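Local coordinates for protein isochorismatase hydrolase (Alkaliphilus metalliredigens, PDB 3HB7) that probably acts as a hydrolase of the isochorismatase-like cysteine hydrolase family, at residues L11-L16 and R135-D140; H54-Q59 and D112-E117; Y96-R101 and H108-L113; V148-D153 and Y165-L170. One frame throughout, in Å; residues are numbered along the deposited sequence.

In the fold
All four contacts seat helices on one parallel six-stranded sheet of the isochorismatase domain. Contact 1 lies near the middle, its centre about 11 Å from the centre of each of the others. Contacts 2 and 3, about 7 Å apart between centres, share helix 111-117, contact 2 resting on strand 53-60 and contact 3 on its neighbour 96-100. Both fall, along the chain, between the two segments of contact 1. Contact 4 follows contact 1 in sequence and lies toward the other end of the sheet, across the chain's centre from contacts 2 and 3, about 20 Å from contact 2 between centres. Asp14 and Lys100 form a salt bridge joining contacts 1 and 3; with Cys133 nearby, this is consistent with the Asp-Lys-Cys triad of related cysteine hydrolases.

Contact 1 (L11-L16 and R135-D140); sequences LVIDML and RSTATD
Leu11 and Ile13, on the same face of interior strand 8-13, meet Thr137 of helix 133-143 in the helix-on-sheet layer of a Rossmann-like alpha/beta fold. The two backbones stay well separated, with Ile13 CA 8.8 Å from Thr137 CA, and the side chains span the gap. One threonine serves both strand residues. Its methyl, CG2, meets the CD1 branch of Leu11 at 4.0 Å, the two side chains passing at a slant. Its other branch faces Ile13: OG1 lies 4.0 Å from Ile13 CD1, and the two side chains approach tip to tip.

The threonine rotamer explains this division. With CG2 anti to the backbone N and OG1 anti to the carbonyl carbon (chi1 -47°), methyl and hydroxyl each point at a different strand residue. The contact is entirely van der Waals, and the buried hydroxyl finds its polar partners outside the two segments: it is hydrogen-bonded to the carbonyl O of Cys133, one turn back in the helix, and to the backbone N of Gly105. Both bonds should restrict rotation of the side chain and so keep its methyl against Leu11.

Strand 8-13 is hydrogen-bonded to strand 53-60 on one side and to strand 122-126 on the other. Helix 133-143 covers the face carrying Leu11 and Ile13, while Val12 turns to the other face and packs on Phe42 of helix 35-47.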
loop_
_atom_site.group_PDB
_atom_site.type_symbol
_atom_site.label_atom_id
_atom_site.label_comp_id
_atom_site.label_asym_id
_atom_site.label_seq_id
_atom_site.Cartn_x
_atom_site.Cartn_y
_atom_site.Cartn_z
ATOM N N LEU E 11 -16.206 42.543 9.824
ATOM C CA LEU E 11 -16.951 41.907 8.770
ATOM C C LEU E 11 -17.413 40.552 9.209
ATOM O O LEU E 11 -16.645 39.728 9.578
ATOM C CB LEU E 11 -16.103 41.798 7.515
ATOM C CG LEU E 11 -15.398 43.088 7.167
ATOM C CD1 LEU E 11 -14.482 42.945 6.010
ATOM C CD2 LEU E 11 -16.372 44.139 6.902
ATOM N N VAL E 12 -18.701 40.332 9.163
ATOM C CA VAL E 12 -19.229 39.089 9.596
ATOM C C VAL E 12 -19.638 38.345 8.373
ATOM O O VAL E 12 -20.524 38.741 7.674
ATOM C CB VAL E 12 -20.404 39.323 10.518
ATOM C CG1 VAL E 12 -20.908 38.053 11.052
ATOM C CG2 VAL E 12 -19.998 40.199 11.614
ATOM N N ILE E 13 -18.941 37.257 8.119
ATOM C CA ILE E 13 -19.004 36.628 6.834
ATOM C C ILE E 13 -19.741 35.334 6.803
ATOM O O ILE E 13 -19.325 34.359 7.330
ATOM C CB ILE E 13 -17.602 36.405 6.288
ATOM C CG1 ILE E 13 -16.953 37.731 5.959
ATOM C CG2 ILE E 13 -17.654 35.585 5.079
ATOM C CD1 ILE E 13 -15.527 37.722 6.135
ATOM N N ASP E 14 -20.862 35.376 6.136
ATOM C CA ASP E 14 -21.646 34.219 5.804
ATOM C C ASP E 14 -22.216 33.381 6.929
ATOM O O ASP E 14 -22.420 32.212 6.770
ATOM C CB ASP E 14 -20.881 33.346 4.838
ATOM C CG ASP E 14 -20.893 33.886 3.443
ATOM O OD1 ASP E 14 -21.656 34.796 3.148
ATOM O OD2 ASP E 14 -20.140 33.379 2.625
HETATM N N MSE E 15 -22.552 33.991 8.040
HETATM C CA MSE E 15 -23.181 33.249 9.088
HETATM C C MSE E 15 -24.629 33.208 8.729
HETATM O O MSE E 15 -25.405 33.986 9.196
HETATM C CB MSE E 15 -22.975 33.949 10.407
HETATM C CG MSE E 15 -21.513 34.083 10.820
HETATM SE SE MSE E 15 -20.545 32.493 11.102
HETATM C CE MSE E 15 -21.451 31.906 12.645
ATOM N N LEU E 16 -24.966 32.257 7.882
ATOM C CA LEU E 16 -26.232 32.178 7.205
ATOM C C LEU E 16 -26.954 30.875 7.466
ATOM O O LEU E 16 -26.380 29.936 7.926
ATOM C CB LEU E 16 -26.037 32.330 5.714
ATOM C CG LEU E 16 -25.102 33.389 5.184
ATOM C CD1 LEU E 16 -25.061 33.318 3.683
ATOM C CD2 LEU E 16 -25.564 34.708 5.614
ATOM N N ARG E 135 -10.623 34.087 4.193
ATOM C CA ARG E 135 -9.301 34.368 3.715
ATOM C C ARG E 135 -9.312 35.281 2.515
ATOM O O ARG E 135 -8.467 36.119 2.385
ATOM C CB ARG E 135 -8.528 33.090 3.433
ATOM C CG ARG E 135 -7.875 33.031 2.096
ATOM C CD ARG E 135 -6.552 33.687 2.071
ATOM N NE ARG E 135 -5.510 32.711 2.234
ATOM C CZ ARG E 135 -4.312 32.780 1.690
ATOM N NH1 ARG E 135 -3.953 33.791 0.932
ATOM N NH2 ARG E 135 -3.463 31.821 1.928
ATOM N N SER E 136 -10.272 35.092 1.637
ATOM C CA SER E 136 -10.398 35.901 0.451
ATOM C C SER E 136 -10.664 37.356 0.743
ATOM O O SER E 136 -10.118 38.218 0.127
ATOM C CB SER E 136 -11.540 35.393 -0.395
ATOM O OG SER E 136 -11.150 34.281 -1.107
ATOM N N THR E 137 -11.553 37.597 1.678
ATOM C CA THR E 137 -11.880 38.924 2.115
ATOM C C THR E 137 -10.698 39.618 2.753
ATOM O O THR E 137 -10.485 40.763 2.527
ATOM C CB THR E 137 -13.085 38.912 3.003
ATOM O OG1 THR E 137 -14.079 38.116 2.400
ATOM C CG2 THR E 137 -13.620 40.246 3.143
ATOM N N ALA E 138 -9.916 38.879 3.514
ATOM C CA ALA E 138 -8.690 39.384 4.081
ATOM C C ALA E 138 -7.663 39.780 3.056
ATOM O O ALA E 138 -7.025 40.770 3.211
ATOM C CB ALA E 138 -8.101 38.388 5.003
ATOM N N THR E 139 -7.487 38.990 2.024
ATOM C CA THR E 139 -6.569 39.321 0.975
ATOM C C THR E 139 -6.984 40.575 0.241
ATOM O O THR E 139 -6.180 41.370 -0.114
ATOM C CB THR E 139 -6.476 38.187 -0.024
ATOM O OG1 THR E 139 -6.042 37.016 0.634
ATOM C CG2 THR E 139 -5.525 38.496 -1.099
ATOM N N ASP E 140 -8.256 40.716 -0.020
ATOM C CA ASP E 140 -8.763 41.890 -0.672
ATOM C C ASP E 140 -8.603 43.156 0.152
ATOM O O ASP E 140 -8.344 44.175 -0.372
ATOM C CB ASP E 140 -10.193 41.686 -1.135
ATOM C CG ASP E 140 -10.280 40.852 -2.365
ATOM O OD1 ASP E 140 -9.270 40.349 -2.828
ATOM O OD2 ASP E 140 -11.371 40.693 -2.877
#

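Contact 2 (H54-Q59 and D112-E117); sequences HLVHIQ and DLYLKE
His54 and Tyr114 make the one hydrogen bond between 54-59 and 112-117. The imidazole donates from ND1 to Tyr114 OH at 3.0 Å, and the bond is nearly straight, with an N-H...O angle of 174°. The hydroxyl sits at the edge of the imidazole, only 3° out of its plane, so the N-H points directly at the oxygen. On the far side of the imidazole, NE2 has a weak hydrogen bond to the carbonyl O of Asp51. Replacing His54 by alanine removes the N-H donor, and the tyrosine hydroxyl would probably be left without this partner and the ring end less firmly fixed.

Apolar contact comes from Val56, whose CG2 lies 4.1 Å from Tyr114 CE2. The valine and the tyrosine lie alongside each other, pointing opposite ways. Tyr114 reaches the sheet because its CG is anti to the backbone N (chi1 171°), carrying the ring away from the helix toward the strand. Its ring also stacks with that of Tyr96 on the neighbouring strand.

Helix 111-117 belongs to a beta-alpha-beta crossover of the parallel sheet. It connects edge strand 96-100 to strand 122-126 and passes over the intervening strands 53-60 and 8-13.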
loop_
_atom_site.group_PDB
_atom_site.type_symbol
_atom_site.label_atom_id
_atom_site.label_comp_id
_atom_site.label_asym_id
_atom_site.label_seq_id
_atom_site.Cartn_x
_atom_site.Cartn_y
_atom_site.Cartn_z
ATOM N N HIS E 54 -17.745 49.556 13.567
ATOM C CA HIS E 54 -18.926 49.235 12.803
ATOM C C HIS E 54 -19.066 47.758 12.578
ATOM O O HIS E 54 -18.100 47.063 12.481
ATOM C CB HIS E 54 -18.862 49.864 11.435
ATOM C CG HIS E 54 -18.835 51.353 11.438
ATOM N ND1 HIS E 54 -19.382 52.101 10.425
ATOM C CD2 HIS E 54 -18.303 52.234 12.307
ATOM C CE1 HIS E 54 -19.201 53.378 10.675
ATOM N NE2 HIS E 54 -18.549 53.487 11.812
ATOM N N LEU E 55 -20.294 47.306 12.439
ATOM C CA LEU E 55 -20.578 45.948 12.082
ATOM C C LEU E 55 -21.058 45.936 10.650
ATOM O O LEU E 55 -21.924 46.698 10.298
ATOM C CB LEU E 55 -21.687 45.409 12.949
ATOM C CG LEU E 55 -21.348 44.803 14.289
ATOM C CD1 LEU E 55 -22.462 43.906 14.725
ATOM C CD2 LEU E 55 -20.071 44.068 14.206
ATOM N N VAL E 56 -20.466 45.077 9.832
ATOM C CA VAL E 56 -20.853 44.880 8.453
ATOM C C VAL E 56 -21.184 43.424 8.257
ATOM O O VAL E 56 -20.410 42.577 8.578
ATOM C CB VAL E 56 -19.721 45.259 7.539
ATOM C CG1 VAL E 56 -20.147 45.250 6.129
ATOM C CG2 VAL E 56 -19.188 46.563 7.904
ATOM N N HIS E 57 -22.345 43.129 7.725
ATOM C CA HIS E 57 -22.741 41.750 7.542
ATOM C C HIS E 57 -22.722 41.364 6.079
ATOM O O HIS E 57 -23.318 42.009 5.252
ATOM C CB HIS E 57 -24.130 41.493 8.099
ATOM C CG HIS E 57 -24.360 42.069 9.457
ATOM N ND1 HIS E 57 -24.332 41.309 10.599
ATOM C CD2 HIS E 57 -24.641 43.327 9.852
ATOM C CE1 HIS E 57 -24.557 42.078 11.638
ATOM N NE2 HIS E 57 -24.746 43.307 11.212
ATOM N N ILE E 58 -22.013 40.299 5.778
ATOM C CA ILE E 58 -21.817 39.898 4.421
ATOM C C ILE E 58 -22.440 38.566 4.143
ATOM O O ILE E 58 -22.151 37.597 4.787
ATOM C CB ILE E 58 -20.353 39.900 4.106
ATOM C CG1 ILE E 58 -19.830 41.294 4.343
ATOM C CG2 ILE E 58 -20.130 39.538 2.682
ATOM C CD1 ILE E 58 -18.425 41.376 4.440
ATOM N N GLN E 59 -23.314 38.538 3.166
ATOM C CA GLN E 59 -24.020 37.343 2.822
ATOM C C GLN E 59 -23.863 36.976 1.370
ATOM O O GLN E 59 -24.025 37.785 0.507
ATOM C CB GLN E 59 -25.497 37.495 3.148
ATOM C CG GLN E 59 -26.237 38.323 2.183
ATOM C CD GLN E 59 -27.645 38.606 2.571
ATOM O OE1 GLN E 59 -28.331 37.736 3.029
ATOM N NE2 GLN E 59 -28.064 39.822 2.427
ATOM N N ASP E 112 -15.660 48.193 -0.330
ATOM C CA ASP E 112 -14.582 49.144 -0.270
ATOM C C ASP E 112 -15.111 50.565 -0.213
ATOM O O ASP E 112 -14.600 51.369 0.520
ATOM C CB ASP E 112 -13.655 48.979 -1.456
ATOM C CG ASP E 112 -12.424 49.815 -1.364
ATOM O OD1 ASP E 112 -11.785 49.836 -0.331
ATOM O OD2 ASP E 112 -12.067 50.454 -2.341
ATOM N N LEU E 113 -16.135 50.866 -0.986
ATOM C CA LEU E 113 -16.684 52.192 -0.979
ATOM C C LEU E 113 -17.236 52.544 0.382
ATOM O O LEU E 113 -16.993 53.591 0.861
ATOM C CB LEU E 113 -17.757 52.378 -2.043
ATOM C CG LEU E 113 -18.398 53.759 -2.050
ATOM C CD1 LEU E 113 -17.456 54.821 -2.453
ATOM C CD2 LEU E 113 -19.581 53.784 -2.904
ATOM N N TYR E 114 -17.944 51.640 1.017
ATOM C CA TYR E 114 -18.467 51.899 2.320
ATOM C C TYR E 114 -17.357 52.146 3.313
ATOM O O TYR E 114 -17.450 53.030 4.116
ATOM C CB TYR E 114 -19.303 50.736 2.780
ATOM C CG TYR E 114 -19.733 50.802 4.209
ATOM C CD1 TYR E 114 -20.948 51.333 4.557
ATOM C CD2 TYR E 114 -18.941 50.309 5.202
ATOM C CE1 TYR E 114 -21.346 51.388 5.845
ATOM C CE2 TYR E 114 -19.330 50.357 6.491
ATOM C CZ TYR E 114 -20.537 50.899 6.820
ATOM O OH TYR E 114 -20.937 50.951 8.124
ATOM N N LEU E 115 -16.303 51.366 3.242
ATOM C CA LEU E 115 -15.194 51.528 4.117
ATOM C C LEU E 115 -14.553 52.864 3.884
ATOM O O LEU E 115 -14.155 53.507 4.800
ATOM C CB LEU E 115 -14.179 50.438 3.876
ATOM C CG LEU E 115 -14.253 49.119 4.629
ATOM C CD1 LEU E 115 -15.540 48.867 5.243
ATOM C CD2 LEU E 115 -13.888 47.992 3.748
ATOM N N LYS E 116 -14.430 53.268 2.641
ATOM C CA LYS E 116 -13.860 54.544 2.311
ATOM C C LYS E 116 -14.712 55.680 2.847
ATOM O O LYS E 116 -14.202 56.632 3.353
ATOM C CB LYS E 116 -13.714 54.676 0.810
ATOM C CG LYS E 116 -12.321 54.940 0.315
ATOM C CD LYS E 116 -12.016 54.123 -0.945
ATOM C CE LYS E 116 -11.203 54.925 -1.946
ATOM N NZ LYS E 116 -10.861 54.205 -3.188
ATOM N N GLU E 117 -16.015 55.542 2.739
ATOM C CA GLU E 117 -16.945 56.552 3.163
ATOM C C GLU E 117 -16.824 56.799 4.648
ATOM O O GLU E 117 -16.870 57.915 5.085
ATOM C CB GLU E 117 -18.376 56.153 2.813
ATOM C CG GLU E 117 -18.749 56.377 1.389
ATOM C CD GLU E 117 -20.087 55.821 1.014
ATOM O OE1 GLU E 117 -20.782 56.447 0.226
ATOM O OE2 GLU E 117 -20.454 54.758 1.492
#

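Contact 3 (Y96-R101 and H108-L113)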
loop_
_atom_site.group_PDB
_atom_site.type_symbol
_atom_site.label_atom_id
_atom_site.label_comp_id
_atom_site.label_asym_id
_atom_site.label_seq_id
_atom_site.Cartn_x
_atom_site.Cartn_y
_atom_site.Cartn_z
ATOM N N TYR E 96 -24.649 47.988 8.159
ATOM C CA TYR E 96 -24.539 47.772 6.730
ATOM C C TYR E 96 -24.530 46.322 6.317
ATOM O O TYR E 96 -23.993 45.477 6.985
ATOM C CB TYR E 96 -23.318 48.480 6.165
ATOM C CG TYR E 96 -23.485 48.811 4.723
ATOM C CD1 TYR E 96 -24.503 49.624 4.318
ATOM C CD2 TYR E 96 -22.652 48.287 3.756
ATOM C CE1 TYR E 96 -24.688 49.921 3.035
ATOM C CE2 TYR E 96 -22.825 48.596 2.455
ATOM C CZ TYR E 96 -23.859 49.416 2.094
ATOM O OH TYR E 96 -24.118 49.761 0.809
ATOM N N ILE E 97 -25.145 46.058 5.189
ATOM C CA ILE E 97 -25.178 44.740 4.632
ATOM C C ILE E 97 -24.578 44.716 3.238
ATOM O O ILE E 97 -24.857 45.568 2.448
ATOM C CB ILE E 97 -26.592 44.200 4.627
ATOM C CG1 ILE E 97 -27.115 44.177 6.049
ATOM C CG2 ILE E 97 -26.643 42.821 4.067
ATOM C CD1 ILE E 97 -28.505 43.779 6.158
ATOM N N VAL E 98 -23.742 43.730 2.963
ATOM C CA VAL E 98 -23.210 43.535 1.643
ATOM C C VAL E 98 -23.575 42.180 1.110
ATOM O O VAL E 98 -23.410 41.195 1.764
ATOM C CB VAL E 98 -21.714 43.646 1.623
ATOM C CG1 VAL E 98 -21.212 43.655 0.217
ATOM C CG2 VAL E 98 -21.281 44.844 2.313
ATOM N N GLN E 99 -24.044 42.143 -0.116
ATOM C CA GLN E 99 -24.310 40.897 -0.778
ATOM C C GLN E 99 -23.294 40.599 -1.843
ATOM O O GLN E 99 -23.008 41.412 -2.662
ATOM C CB GLN E 99 -25.680 40.910 -1.376
ATOM C CG GLN E 99 -26.719 41.212 -0.377
ATOM C CD GLN E 99 -27.706 42.200 -0.862
ATOM O OE1 GLN E 99 -28.802 41.831 -1.231
ATOM N NE2 GLN E 99 -27.336 43.459 -0.881
ATOM N N LYS E 100 -22.762 39.395 -1.800
ATOM C CA LYS E 100 -21.700 38.971 -2.674
ATOM C C LYS E 100 -22.076 37.701 -3.401
ATOM O O LYS E 100 -22.785 36.901 -2.874
ATOM C CB LYS E 100 -20.424 38.779 -1.870
ATOM C CG LYS E 100 -20.454 37.636 -0.951
ATOM C CD LYS E 100 -19.148 37.396 -0.334
ATOM C CE LYS E 100 -19.228 36.370 0.738
ATOM N NZ LYS E 100 -19.099 34.974 0.333
ATOM N N ARG E 101 -21.639 37.572 -4.642
ATOM C CA ARG E 101 -21.824 36.381 -5.464
ATOM C C ARG E 101 -20.562 35.538 -5.687
ATOM O O ARG E 101 -20.615 34.571 -6.377
ATOM C CB ARG E 101 -22.413 36.759 -6.821
ATOM C CG ARG E 101 -23.690 37.536 -6.788
ATOM C CD ARG E 101 -24.075 38.171 -8.120
ATOM N NE ARG E 101 -23.854 37.256 -9.209
ATOM C CZ ARG E 101 -23.683 37.586 -10.461
ATOM N NH1 ARG E 101 -23.720 38.828 -10.840
ATOM N NH2 ARG E 101 -23.464 36.646 -11.336
ATOM N N HIS E 108 -16.840 42.622 -6.614
ATOM C CA HIS E 108 -18.019 43.138 -7.274
ATOM C C HIS E 108 -19.030 43.729 -6.338
ATOM O O HIS E 108 -20.172 43.766 -6.637
ATOM C CB HIS E 108 -18.666 42.064 -8.127
ATOM C CG HIS E 108 -17.708 41.335 -9.008
ATOM N ND1 HIS E 108 -17.536 39.978 -8.954
ATOM C CD2 HIS E 108 -16.861 41.782 -9.952
ATOM C CE1 HIS E 108 -16.636 39.621 -9.838
ATOM N NE2 HIS E 108 -16.218 40.699 -10.460
ATOM N N THR E 109 -18.581 44.207 -5.208
ATOM C CA THR E 109 -19.436 44.806 -4.229
ATOM C C THR E 109 -19.005 46.211 -3.942
ATOM O O THR E 109 -18.017 46.675 -4.425
ATOM C CB THR E 109 -19.394 44.096 -2.917
ATOM O OG1 THR E 109 -18.138 44.324 -2.309
ATOM C CG2 THR E 109 -19.642 42.639 -3.084
ATOM N N ASP E 110 -19.771 46.867 -3.104
ATOM C CA ASP E 110 -19.480 48.203 -2.671
ATOM C C ASP E 110 -18.827 48.261 -1.290
ATOM O O ASP E 110 -18.800 49.275 -0.675
ATOM C CB ASP E 110 -20.716 49.051 -2.735
ATOM C CG ASP E 110 -21.675 48.744 -1.651
ATOM O OD1 ASP E 110 -22.178 49.651 -1.066
ATOM O OD2 ASP E 110 -21.921 47.595 -1.366
ATOM N N LEU E 111 -18.275 47.155 -0.834
ATOM C CA LEU E 111 -17.682 47.099 0.477
ATOM C C LEU E 111 -16.532 48.073 0.646
ATOM O O LEU E 111 -16.452 48.709 1.638
ATOM C CB LEU E 111 -17.228 45.687 0.792
ATOM C CG LEU E 111 -16.396 45.424 2.036
ATOM C CD1 LEU E 111 -17.148 45.774 3.235
ATOM C CD2 LEU E 111 -15.934 44.006 2.161
ATOM N N ASP E 112 -15.660 48.193 -0.330
ATOM C CA ASP E 112 -14.582 49.144 -0.270
ATOM C C ASP E 112 -15.111 50.565 -0.213
ATOM O O ASP E 112 -14.600 51.369 0.520
ATOM C CB ASP E 112 -13.655 48.979 -1.456
ATOM C CG ASP E 112 -12.424 49.815 -1.364
ATOM O OD1 ASP E 112 -11.785 49.836 -0.331
ATOM O OD2 ASP E 112 -12.067 50.454 -2.341
ATOM N N LEU E 113 -16.135 50.866 -0.986
ATOM C CA LEU E 113 -16.684 52.192 -0.979
ATOM C C LEU E 113 -17.236 52.544 0.382
ATOM O O LEU E 113 -16.993 53.591 0.861
ATOM C CB LEU E 113 -17.757 52.378 -2.043
ATOM C CG LEU E 113 -18.398 53.759 -2.050
ATOM C CD1 LEU E 113 -17.456 54.821 -2.453
ATOM C CD2 LEU E 113 -19.581 53.784 -2.904
HETATM O O HOH W 1 -24.289 46.894 -0.117
#
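Val98 and Lys100 run alongside Leu111 and Thr109 in opposite chain directions, with CA atoms 6.7 Å apart for Val98 and Leu111 and 6.4 Å for Lys100 and Thr109. The chain has left edge strand 96-100 and doubled back into helix 111-117, the first half of a beta-alpha-beta crossover.

Tyr96 and Asp110 reach for each other from opposite directions. Tyr96 OH donates to Asp110 OD1 at 2.7 Å, on that oxygen's syn lone pair, and the ring and carboxylate planes stand 59° apart. A water ties the group to the strand: it donates to Asp110 OD2 at 2.8 Å and to Ile97 O at 2.9 Å, with a weak bond to Tyr96 OH. A phenylalanine at Tyr96 would probably leave Asp110 OD1 without its donor and the carboxylate freer to turn.

Behind this polar edge, Val98 CG1 rests on Thr109 CB at 3.6 Å, the side chains crossing at about a right angle. Val98 CG2 packs less closely on Leu111 CD1.

Thr109 OG1 sits between its backbone N and carbonyl carbon (chi1 70°) and is hydrogen-bonded to Gly105 O. It also closes an ST turn, accepting from Leu111 N at 3.2 Å with an N-H...O angle of 168°.

Contact 4 (V148-D153 and Y165-L170); sequences VITLSD and YGLNDL
Thr150 and Ser152 meet Leu167 and Leu170 without any flat group: neither ring face nor amide edge enters, and aliphatic branches do the touching. Thr150 is the hub. Its methyl CG2 meets Leu170 CD1 at 3.6 Å, the two side chains crossing at about a right angle. The same methyl lies 4.2 Å from Leu167 CD2, so it rests between two leucines one turn apart on the helix. Leu167 forks, its other methyl, CD1, lying 4.1 Å from Ser152 CB.

With OG1 of Thr150 beside the backbone N and anti to the carbonyl carbon (chi1 -46°), CG2 falls anti to the N and meets the helix. The hydroxyl passes beside Leu170, with OG1 4.0 Å from Leu170 CB, and is hydrogen-bonded to Thr174 OG1. Thr174 OG1 is also hydrogen-bonded to the carbonyl O of Leu170, linking the strand to the end of the helix.

Strand 147-151, helix 160-170 and strand 175-177 form a beta-alpha-beta unit, and the two strands are neighbours hydrogen-bonded in the sheet. Leu170 also touches Ala138, placing helix 160-170 against helix 133-143, while Leu167 extends onto the loop at Thr130.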
loop_
_atom_site.group_PDB
_atom_site.type_symbol
_atom_site.label_atom_id
_atom_site.label_comp_id
_atom_site.label_asym_id
_atom_site.label_seq_id
_atom_site.Cartn_x
_atom_site.Cartn_y
_atom_site.Cartn_z
ATOM N N VAL E 148 -5.580 44.613 8.600
ATOM C CA VAL E 148 -6.427 43.452 8.773
ATOM C C VAL E 148 -6.199 42.699 10.056
ATOM O O VAL E 148 -5.106 42.382 10.391
ATOM C CB VAL E 148 -6.243 42.471 7.608
ATOM C CG1 VAL E 148 -7.280 41.436 7.623
ATOM C CG2 VAL E 148 -6.244 43.188 6.313
ATOM N N ILE E 149 -7.271 42.392 10.747
ATOM C CA ILE E 149 -7.214 41.596 11.936
ATOM C C ILE E 149 -8.088 40.385 11.757
ATOM O O ILE E 149 -9.167 40.481 11.253
ATOM C CB ILE E 149 -7.667 42.399 13.166
ATOM C CG1 ILE E 149 -6.561 43.302 13.635
ATOM C CG2 ILE E 149 -7.977 41.537 14.305
ATOM C CD1 ILE E 149 -7.048 44.414 14.429
ATOM N N THR E 150 -7.602 39.234 12.180
ATOM C CA THR E 150 -8.356 38.007 12.084
ATOM C C THR E 150 -8.609 37.467 13.460
ATOM O O THR E 150 -7.697 37.274 14.216
ATOM C CB THR E 150 -7.576 36.916 11.369
ATOM O OG1 THR E 150 -6.981 37.424 10.194
ATOM C CG2 THR E 150 -8.463 35.815 11.012
ATOM N N LEU E 151 -9.851 37.170 13.762
ATOM C CA LEU E 151 -10.190 36.706 15.072
ATOM C C LEU E 151 -10.228 35.207 15.110
ATOM O O LEU E 151 -11.121 34.606 14.584
ATOM C CB LEU E 151 -11.552 37.237 15.449
ATOM C CG LEU E 151 -11.655 38.463 16.325
ATOM C CD1 LEU E 151 -10.506 39.347 16.152
ATOM C CD2 LEU E 151 -12.913 39.181 16.033
ATOM N N SER E 152 -9.255 34.625 15.788
ATOM C CA SER E 152 -9.030 33.197 15.793
ATOM C C SER E 152 -10.175 32.409 16.351
ATOM O O SER E 152 -10.503 31.392 15.837
ATOM C CB SER E 152 -7.741 32.847 16.514
ATOM O OG SER E 152 -7.617 33.494 17.753
ATOM N N ASP E 153 -10.800 32.870 17.403
ATOM C CA ASP E 153 -11.978 32.183 17.878
ATOM C C ASP E 153 -13.229 32.780 17.294
ATOM O O ASP E 153 -14.315 32.333 17.562
ATOM C CB ASP E 153 -12.024 32.122 19.396
ATOM C CG ASP E 153 -11.793 33.444 20.040
ATOM O OD1 ASP E 153 -11.367 34.392 19.387
ATOM O OD2 ASP E 153 -12.039 33.541 21.238
ATOM N N TYR E 165 -4.892 25.606 9.404
ATOM C CA TYR E 165 -4.009 26.052 8.350
ATOM C C TYR E 165 -4.404 27.375 7.739
ATOM O O TYR E 165 -3.585 28.088 7.236
ATOM C CB TYR E 165 -3.568 24.960 7.365
ATOM C CG TYR E 165 -4.576 24.395 6.423
ATOM C CD1 TYR E 165 -5.182 25.168 5.478
ATOM C CD2 TYR E 165 -4.875 23.072 6.443
ATOM C CE1 TYR E 165 -6.082 24.642 4.617
ATOM C CE2 TYR E 165 -5.761 22.544 5.582
ATOM C CZ TYR E 165 -6.359 23.334 4.671
ATOM O OH TYR E 165 -7.249 22.799 3.822
ATOM N N GLY E 166 -5.685 27.683 7.804
ATOM C CA GLY E 166 -6.178 28.972 7.385
ATOM C C GLY E 166 -5.641 30.113 8.213
ATOM O O GLY E 166 -5.266 31.132 7.687
ATOM N N LEU E 167 -5.590 29.909 9.519
ATOM C CA LEU E 167 -5.005 30.870 10.420
ATOM C C LEU E 167 -3.545 31.062 10.135
ATOM O O LEU E 167 -3.046 32.159 10.175
ATOM C CB LEU E 167 -5.235 30.455 11.851
ATOM C CG LEU E 167 -6.700 30.599 12.202
ATOM C CD1 LEU E 167 -7.024 30.104 13.538
ATOM C CD2 LEU E 167 -7.082 32.006 12.098
ATOM N N ASN E 168 -2.866 29.986 9.819
ATOM C CA ASN E 168 -1.468 30.068 9.542
ATOM C C ASN E 168 -1.182 30.914 8.335
ATOM O O ASN E 168 -0.288 31.722 8.333
ATOM C CB ASN E 168 -0.909 28.662 9.374
ATOM C CG ASN E 168 0.587 28.630 9.288
ATOM O OD1 ASN E 168 1.119 28.265 8.278
ATOM N ND2 ASN E 168 1.266 28.992 10.347
ATOM N N ASP E 169 -1.964 30.733 7.293
ATOM C CA ASP E 169 -1.844 31.585 6.143
ATOM C C ASP E 169 -2.191 32.989 6.535
ATOM O O ASP E 169 -1.539 33.906 6.154
ATOM C CB ASP E 169 -2.769 31.126 5.050
ATOM C CG ASP E 169 -2.116 30.208 4.093
ATOM O OD1 ASP E 169 -0.958 29.867 4.265
ATOM O OD2 ASP E 169 -2.777 29.818 3.153
ATOM N N LEU E 170 -3.226 33.142 7.327
ATOM C CA LEU E 170 -3.706 34.454 7.672
ATOM C C LEU E 170 -2.685 35.247 8.453
ATOM O O LEU E 170 -2.629 36.439 8.371
ATOM C CB LEU E 170 -5.057 34.394 8.353
ATOM C CG LEU E 170 -6.193 34.373 7.358
ATOM C CD1 LEU E 170 -7.463 34.090 7.978
ATOM C CD2 LEU E 170 -6.263 35.633 6.644
#